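Local coordinates for protein probable transcriptional regulator, AsnC family (Thermus thermophilus, PDB 2DJW) that is a stand-alone RAM-domain protein of the Lrp/AsnC family that may take part in transcriptional regulation, perhaps by sensing small molecules, at the interface of chains A and B. Coordinates in Å, arbitrary orientation; residue numbers count along the deposited sequence, not the author numbering. Chains: chain A/B, probable transcriptional regulator, AsnC family.

Contact 1: the interface of chains A and B. Residues chain A 70-73, 75; chain B 34-35, 37, 41.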
ATOM      1  N   GLU A  70       9.702  -9.602   8.912  1.00 42.67           N
ATOM      2  CA  GLU A  70       9.407 -10.262   7.626  1.00 41.28           C
ATOM      3  C   GLU A  70      10.549 -11.139   7.136  1.00 39.35           C
ATOM      4  O   GLU A  70      11.621 -10.651   6.878  1.00 39.40           O
ATOM      5  CB  GLU A  70       9.009  -9.250   6.544  1.00 41.50           C
ATOM      6  CG  GLU A  70       8.024  -9.822   5.546  1.00 44.49           C
ATOM      7  CD  GLU A  70       8.122  -9.208   4.157  1.00 48.23           C
ATOM      8  OE1 GLU A  70       8.427  -8.006   4.049  1.00 50.45           O
ATOM      9  OE2 GLU A  70       7.860  -9.934   3.169  1.00 50.77           O
ATOM     10  N   THR A  71      10.312 -12.440   7.021  1.00 38.02           N
ATOM     11  CA  THR A  71      11.360 -13.397   6.672  1.00 36.65           C
ATOM     12  C   THR A  71      11.329 -13.767   5.184  1.00 36.13           C
ATOM     13  O   THR A  71      10.291 -14.217   4.653  1.00 34.48           O
ATOM     14  CB  THR A  71      11.287 -14.665   7.525  1.00 36.28           C
ATOM     15  OG1 THR A  71      11.365 -14.306   8.901  1.00 37.73           O
ATOM     16  CG2 THR A  71      12.448 -15.623   7.213  1.00 36.44           C
ATOM     17  N   LEU A  72      12.483 -13.556   4.545  1.00 34.99           N
ATOM     18  CA  LEU A  72      12.709 -13.913   3.145  1.00 35.04           C
ATOM     19  C   LEU A  72      13.546 -15.177   3.148  1.00 35.05           C
ATOM     20  O   LEU A  72      14.753 -15.103   3.339  1.00 35.83           O
ATOM     21  CB  LEU A  72      13.451 -12.785   2.416  1.00 34.11           C
ATOM     22  CG  LEU A  72      12.735 -11.506   1.923  1.00 34.60           C
ATOM     23  CD1 LEU A  72      11.449 -11.114   2.611  1.00 31.61           C
ATOM     24  CD2 LEU A  72      13.663 -10.314   1.859  1.00 34.59           C
ATOM     25  N   LEU A  73      12.913 -16.333   2.956  1.00 34.87           N
ATOM     26  CA  LEU A  73      13.637 -17.592   3.022  1.00 35.65           C
ATOM     27  C   LEU A  73      14.197 -18.073   1.672  1.00 35.55           C
ATOM     28  O   LEU A  73      13.474 -18.246   0.711  1.00 35.80           O
ATOM     29  CB  LEU A  73      12.791 -18.688   3.702  1.00 35.55           C
ATOM     30  CG  LEU A  73      13.543 -20.017   3.867  1.00 36.38           C
ATOM     31  CD1 LEU A  73      13.483 -20.584   5.245  1.00 35.61           C
ATOM     32  CD2 LEU A  73      13.161 -21.105   2.814  1.00 38.19           C
ATOM     33  N   PHE A  75      15.379 -20.537  -0.970  1.00 37.33           N
ATOM     34  CA  PHE A  75      15.240 -21.939  -1.323  1.00 38.34           C
ATOM     35  C   PHE A  75      16.237 -22.407  -2.419  1.00 39.29           C
ATOM     36  O   PHE A  75      16.524 -23.599  -2.551  1.00 38.26           O
ATOM     37  CB  PHE A  75      13.781 -22.291  -1.637  1.00 37.90           C
ATOM     38  CG  PHE A  75      13.140 -21.444  -2.708  1.00 37.65           C
ATOM     39  CD1 PHE A  75      13.265 -21.787  -4.055  1.00 35.58           C
ATOM     40  CD2 PHE A  75      12.349 -20.342  -2.365  1.00 35.90           C
ATOM     41  CE1 PHE A  75      12.646 -21.037  -5.034  1.00 33.34           C
ATOM     42  CE2 PHE A  75      11.734 -19.582  -3.335  1.00 35.33           C
ATOM     43  CZ  PHE A  75      11.883 -19.929  -4.677  1.00 36.83           C
TER
ATOM     44  N   VAL B  34      14.237 -16.489  -3.268  1.00 33.68           N
ATOM     45  CA  VAL B  34      13.597 -16.369  -1.953  1.00 33.18           C
ATOM     46  C   VAL B  34      12.066 -16.334  -2.007  1.00 33.38           C
ATOM     47  O   VAL B  34      11.462 -15.952  -3.028  1.00 33.00           O
ATOM     48  CB  VAL B  34      14.063 -15.079  -1.187  1.00 33.14           C
ATOM     49  CG1 VAL B  34      15.535 -15.151  -0.835  1.00 32.47           C
ATOM     50  CG2 VAL B  34      13.745 -13.810  -1.996  1.00 31.08           C
ATOM     51  N   THR B  35      11.445 -16.687  -0.881  1.00 33.49           N
ATOM     52  CA  THR B  35      10.016 -16.391  -0.670  1.00 33.60           C
ATOM     53  C   THR B  35       9.827 -14.886  -0.501  1.00 33.06           C
ATOM     54  O   THR B  35      10.794 -14.159  -0.329  1.00 32.72           O
ATOM     55  CB  THR B  35       9.449 -17.144   0.536  1.00 33.87           C
ATOM     56  OG1 THR B  35      10.151 -16.745   1.732  1.00 35.39           O
ATOM     57  CG2 THR B  35       9.610 -18.618   0.327  1.00 34.00           C
ATOM     58  N   PRO B  37       7.932 -10.904  -1.582  1.00 37.20           N
ATOM     59  CA  PRO B  37       7.500 -10.127  -2.744  1.00 37.18           C
ATOM     60  C   PRO B  37       8.603  -9.843  -3.779  1.00 37.48           C
ATOM     61  O   PRO B  37       8.308  -9.284  -4.837  1.00 38.12           O
ATOM     62  CB  PRO B  37       7.018  -8.806  -2.122  1.00 37.33           C
ATOM     63  CG  PRO B  37       7.379  -8.858  -0.645  1.00 36.38           C
ATOM     64  CD  PRO B  37       8.278 -10.029  -0.442  1.00 37.34           C
ATOM     65  N   VAL B  41      17.213 -12.076  -3.946  1.00 32.35           N
ATOM     66  CA  VAL B  41      17.956 -11.181  -3.068  1.00 32.10           C
ATOM     67  C   VAL B  41      19.431 -11.370  -3.382  1.00 32.22           C
ATOM     68  O   VAL B  41      19.897 -12.511  -3.427  1.00 31.56           O
ATOM     69  CB  VAL B  41      17.734 -11.503  -1.551  1.00 31.83           C
ATOM     70  CG1 VAL B  41      18.504 -10.520  -0.675  1.00 32.09           C
ATOM     71  CG2 VAL B  41      16.253 -11.463  -1.187  1.00 30.44           C
TER
HETATM   72  O   HOH W   1       8.633 -14.487   2.510  1.00 30.63           O
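B:Thr35, just past the end of strand 30-34 of chain B, faces the backbone of A:Leu73 in strand 66-77 of chain A and grips it through both its side chain and its amide. With chi1 at 61°, its hydroxyl OG1 lies in the crowded position between its own N and carbonyl carbon, from where it accepts a hydrogen bond from A:Leu73 N at 3.0 Å. B:Thr35 N returns a bond of 3.0 Å to A:Leu73 O, arriving from above the carbonyl plane, 33° out of it. The same hydroxyl holds water 1 at 2.8 Å, and this water reaches A:Thr71 O, 2.7 Å away, extending the contact two residues back along the strand. An alanine here would lack OG1, so A:Leu73 N would lose this acceptor and the water one of its anchors, and the register of the two chains would probably be less firmly held. On one flank, A:Leu72 and B:Val41 cross at about a right angle, CD2 meeting CG2 at 4.2 Å. A:Glu70 and B:Pro37 meet tip to tip, carboxylate OE2 lying 3.6 Å from ring carbon CD. At the other flank, A:Phe75 brings its ring rim against the main chain, CE2 lying 3.5 Å from B:Val34 C. The patch fastens the long C-terminal strand of one RAM-domain subunit to its two-fold mate: a threonine hydroxyl and amide read the strand's main chain, within a thin apolar margin.

Contact 2: the interface of chains A and B. Residues chain A 15, 19, 31-34, 40; chain B 5, 73-78.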
ATOM      1  N   VAL A  15      16.311   0.147  18.487  1.00 39.83           N
ATOM      2  CA  VAL A  15      17.152  -0.317  17.378  1.00 38.28           C
ATOM      3  C   VAL A  15      18.448  -1.021  17.842  1.00 37.96           C
ATOM      4  O   VAL A  15      18.690  -2.183  17.482  1.00 37.45           O
ATOM      5  CB  VAL A  15      17.439   0.836  16.325  1.00 38.77           C
ATOM      6  CG1 VAL A  15      18.468   0.396  15.284  1.00 37.35           C
ATOM      7  CG2 VAL A  15      16.147   1.280  15.628  1.00 36.19           C
ATOM      8  N   GLY A  19      19.315  -4.853  17.901  1.00 36.98           N
ATOM      9  CA  GLY A  19      20.448  -5.197  17.077  1.00 37.61           C
ATOM     10  C   GLY A  19      21.365  -6.136  17.814  1.00 38.71           C
ATOM     11  O   GLY A  19      21.641  -7.229  17.342  1.00 39.45           O
ATOM     12  N   VAL A  31      24.059  -9.324  11.416  1.00 36.68           N
ATOM     13  CA  VAL A  31      22.886  -8.476  11.594  1.00 35.79           C
ATOM     14  C   VAL A  31      23.293  -7.013  11.499  1.00 35.83           C
ATOM     15  O   VAL A  31      24.375  -6.629  11.936  1.00 36.43           O
ATOM     16  CB  VAL A  31      22.068  -8.823  12.869  1.00 36.07           C
ATOM     17  CG1 VAL A  31      22.940  -8.874  14.098  1.00 34.14           C
ATOM     18  CG2 VAL A  31      20.841  -7.871  13.034  1.00 36.45           C
ATOM     19  N   TYR A  32      22.446  -6.205  10.876  1.00 35.59           N
ATOM     20  CA  TYR A  32      22.816  -4.856  10.533  1.00 35.21           C
ATOM     21  C   TYR A  32      21.678  -3.910  10.737  1.00 35.15           C
ATOM     22  O   TYR A  32      20.514  -4.281  10.620  1.00 35.41           O
ATOM     23  CB  TYR A  32      23.216  -4.748   9.055  1.00 35.39           C
ATOM     24  CG  TYR A  32      24.366  -5.607   8.640  1.00 35.08           C
ATOM     25  CD1 TYR A  32      25.672  -5.162   8.772  1.00 34.80           C
ATOM     26  CD2 TYR A  32      24.146  -6.867   8.101  1.00 36.10           C
ATOM     27  CE1 TYR A  32      26.744  -5.966   8.394  1.00 35.24           C
ATOM     28  CE2 TYR A  32      25.199  -7.680   7.721  1.00 36.74           C
ATOM     29  CZ  TYR A  32      26.496  -7.220   7.866  1.00 36.75           C
ATOM     30  OH  TYR A  32      27.541  -8.026   7.484  1.00 37.00           O
ATOM     31  N   SER A  33      22.056  -2.675  11.048  1.00 35.01           N
ATOM     32  CA  SER A  33      21.245  -1.514  10.829  1.00 34.70           C
ATOM     33  C   SER A  33      21.341  -1.165   9.363  1.00 33.91           C
ATOM     34  O   SER A  33      22.459  -1.044   8.809  1.00 33.41           O
ATOM     35  CB  SER A  33      21.783  -0.351  11.661  1.00 34.69           C
ATOM     36  OG  SER A  33      21.138  -0.362  12.910  1.00 37.28           O
ATOM     37  N   VAL A  34      20.175  -1.009   8.739  1.00 33.31           N
ATOM     38  CA  VAL A  34      20.081  -0.737   7.303  1.00 33.06           C
ATOM     39  C   VAL A  34      19.190   0.460   6.979  1.00 33.13           C
ATOM     40  O   VAL A  34      18.311   0.832   7.766  1.00 33.12           O
ATOM     41  CB  VAL A  34      19.525  -1.970   6.489  1.00 33.09           C
ATOM     42  CG1 VAL A  34      20.521  -3.078   6.436  1.00 31.76           C
ATOM     43  CG2 VAL A  34      18.165  -2.456   7.059  1.00 31.64           C
ATOM     44  N   LEU A  40      16.454  -3.099  10.888  1.00 33.54           N
ATOM     45  CA  LEU A  40      17.412  -4.186  11.083  1.00 33.49           C
ATOM     46  C   LEU A  40      17.176  -5.326  10.089  1.00 32.83           C
ATOM     47  O   LEU A  40      16.035  -5.650   9.787  1.00 32.54           O
ATOM     48  CB  LEU A  40      17.345  -4.731  12.538  1.00 32.69           C
ATOM     49  CG  LEU A  40      17.683  -3.815  13.733  1.00 33.79           C
ATOM     50  CD1 LEU A  40      17.148  -4.398  15.068  1.00 32.57           C
ATOM     51  CD2 LEU A  40      19.192  -3.537  13.842  1.00 31.39           C
TER
ATOM     52  N   PHE B   5      21.841  -5.318   0.921  1.00 35.49           N
ATOM     53  CA  PHE B   5      20.895  -6.365   0.537  1.00 34.67           C
ATOM     54  C   PHE B   5      20.118  -5.777  -0.631  1.00 34.19           C
ATOM     55  O   PHE B   5      19.409  -4.784  -0.447  1.00 33.84           O
ATOM     56  CB  PHE B   5      19.946  -6.721   1.709  1.00 34.26           C
ATOM     57  CG  PHE B   5      20.671  -7.261   2.919  1.00 35.18           C
ATOM     58  CD1 PHE B   5      20.828  -8.631   3.097  1.00 33.50           C
ATOM     59  CD2 PHE B   5      21.258  -6.387   3.854  1.00 34.04           C
ATOM     60  CE1 PHE B   5      21.532  -9.127   4.200  1.00 34.51           C
ATOM     61  CE2 PHE B   5      21.972  -6.880   4.951  1.00 33.58           C
ATOM     62  CZ  PHE B   5      22.100  -8.247   5.138  1.00 32.84           C
ATOM     63  N   LEU B  73      20.897  -0.836   2.378  1.00 34.83           N
ATOM     64  CA  LEU B  73      22.312  -0.664   2.672  1.00 35.70           C
ATOM     65  C   LEU B  73      22.640  -0.615   4.175  1.00 35.70           C
ATOM     66  O   LEU B  73      22.088   0.180   4.919  1.00 35.67           O
ATOM     67  CB  LEU B  73      22.868   0.580   1.965  1.00 35.76           C
ATOM     68  CG  LEU B  73      24.398   0.667   1.871  1.00 36.11           C
ATOM     69  CD1 LEU B  73      24.940  -0.293   0.870  1.00 39.02           C
ATOM     70  CD2 LEU B  73      24.819   2.011   1.446  1.00 37.74           C
ATOM     71  N   ALA B  74      23.590  -1.446   4.574  1.00 36.16           N
ATOM     72  CA  ALA B  74      23.971  -1.631   5.965  1.00 36.67           C
ATOM     73  C   ALA B  74      24.974  -0.573   6.371  1.00 37.53           C
ATOM     74  O   ALA B  74      26.078  -0.493   5.807  1.00 37.81           O
ATOM     75  CB  ALA B  74      24.563  -3.033   6.170  1.00 35.50           C
ATOM     76  N   PHE B  75      24.598   0.249   7.349  1.00 38.20           N
ATOM     77  CA  PHE B  75      25.510   1.273   7.807  1.00 39.28           C
ATOM     78  C   PHE B  75      26.185   0.936   9.172  1.00 40.43           C
ATOM     79  O   PHE B  75      27.290   1.414   9.475  1.00 39.81           O
ATOM     80  CB  PHE B  75      24.861   2.658   7.746  1.00 38.99           C
ATOM     81  CG  PHE B  75      23.579   2.787   8.527  1.00 38.44           C
ATOM     82  CD1 PHE B  75      23.606   2.995   9.907  1.00 36.10           C
ATOM     83  CD2 PHE B  75      22.347   2.769   7.871  1.00 36.40           C
ATOM     84  CE1 PHE B  75      22.439   3.138  10.626  1.00 34.43           C
ATOM     85  CE2 PHE B  75      21.164   2.910   8.583  1.00 35.93           C
ATOM     86  CZ  PHE B  75      21.213   3.102   9.972  1.00 37.54           C
ATOM     87  N   ARG B  76      25.536   0.064   9.949  1.00 41.30           N
ATOM     88  CA  ARG B  76      26.135  -0.467  11.153  1.00 41.90           C
ATOM     89  C   ARG B  76      25.921  -1.960  11.363  1.00 41.91           C
ATOM     90  O   ARG B  76      24.791  -2.447  11.301  1.00 42.07           O
ATOM     91  CB  ARG B  76      25.634   0.296  12.375  1.00 42.55           C
ATOM     92  CG  ARG B  76      26.275  -0.208  13.639  1.00 43.50           C
ATOM     93  CD  ARG B  76      25.585   0.329  14.833  1.00 45.16           C
ATOM     94  NE  ARG B  76      25.998  -0.378  16.038  1.00 42.90           N
ATOM     95  CZ  ARG B  76      25.737   0.056  17.262  1.00 41.35           C
ATOM     96  NH1 ARG B  76      25.072   1.194  17.426  1.00 36.90           N
ATOM     97  NH2 ARG B  76      26.129  -0.661  18.311  1.00 40.84           N
ATOM     98  N   ALA B  77      27.014  -2.668  11.638  1.00 42.25           N
ATOM     99  CA  ALA B  77      26.970  -4.067  12.056  1.00 43.23           C
ATOM    100  C   ALA B  77      26.851  -4.217  13.587  1.00 44.33           C
ATOM    101  O   ALA B  77      27.264  -3.332  14.336  1.00 45.23           O
ATOM    102  CB  ALA B  77      28.179  -4.811  11.529  1.00 42.84           C
ATOM    103  N   TYR B  78      26.245  -5.313  14.040  1.00 45.33           N
ATOM    104  CA  TYR B  78      26.206  -5.662  15.458  1.00 46.61           C
ATOM    105  C   TYR B  78      26.918  -7.007  15.631  1.00 48.89           C
ATOM    106  O   TYR B  78      26.348  -8.036  15.312  1.00 49.08           O
ATOM    107  CB  TYR B  78      24.765  -5.725  15.992  1.00 44.94           C
ATOM    108  CG  TYR B  78      23.995  -4.433  15.832  1.00 42.99           C
ATOM    109  CD1 TYR B  78      24.001  -3.470  16.841  1.00 40.83           C
ATOM    110  CD2 TYR B  78      23.275  -4.160  14.668  1.00 40.29           C
ATOM    111  CE1 TYR B  78      23.325  -2.272  16.691  1.00 39.73           C
ATOM    112  CE2 TYR B  78      22.586  -2.964  14.518  1.00 39.83           C
ATOM    113  CZ  TYR B  78      22.615  -2.021  15.536  1.00 40.86           C
ATOM    114  OH  TYR B  78      21.933  -0.827  15.408  1.00 41.07           O
TER
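Strand 30-34 of chain A and the end of strand 66-77 of chain B pair antiparallel, and the residues B:Tyr78, A:Ser33 and A:Tyr32 bury most surface around this seam. B:Tyr78 reaches across to chain A with CG anti to its own carbonyl carbon (chi1 -58°). One face of its ring is covered by A:Gly19 of helix 15-22, whose CA sits over the centre, 3.7 Å from the centroid, a close CH-pi approach suited to a residue without a side chain. The side chain of A:Leu40 crosses that of B:Tyr78 at about a right angle, its CD2 3.5 Å from CE2. The phenol OH meets the hydroxyl OG of A:Ser33 in a hydrogen bond of 2.7 Å, in which either hydroxyl could be the donor. A:Gly19 against the face and A:Ser33 OG at the edge, in the ring plane, are together likely to hold the ring's orientation. At the base of the same residue, B:Tyr78 N donates to A:Val31 O.

A:Ser33 also carries the backbone pairing. Its N donates to B:Arg76 O at 2.8 Å, nearly along the C=O axis, while its O accepts B:Phe75 N in the carbonyl plane at 2.9 Å; the bond from B:Arg76 N to that oxygen is weak. The ring of B:Phe75 presents a face to A:Ser33 O near its rim and brings CE1 against CB of the serine.

A:Tyr32 turns to the opposite side of the strand. Its ring is inserted between two alanine methyls on opposite sides of its plane, CD1 3.5 Å from B:Ala74 CB and CE1 near B:Ala77 CB, and CD2 comes in at the edge of the B:Phe5 ring, 3.8 Å from CE2. Small residues in chain B thus make room for the broad aromatic. The site joins the two subunits' strands edge to edge and locks the C-terminal end of one onto the helix and sheet of the other, supporting the RAM-domain dimer.

The centres of contact 1 and contact 2 lie about 18 Å apart on one two-fold interface, and the roles of the chains are exchanged between them. Strand 66-77 comes from chain A in contact 1 and from chain B in contact 2; contact 1 meets the end of the partner's strand 30-34 and residues that follow it, contact 2 most of that strand's length. Residues 34, 73 and 75 appear in both, on opposite chains. The two therefore sample overlapping stretches of the same reciprocal antiparallel pairing across the two-fold axis, which makes this pair a plausible dimeric building unit of the ten-chain deposited assembly.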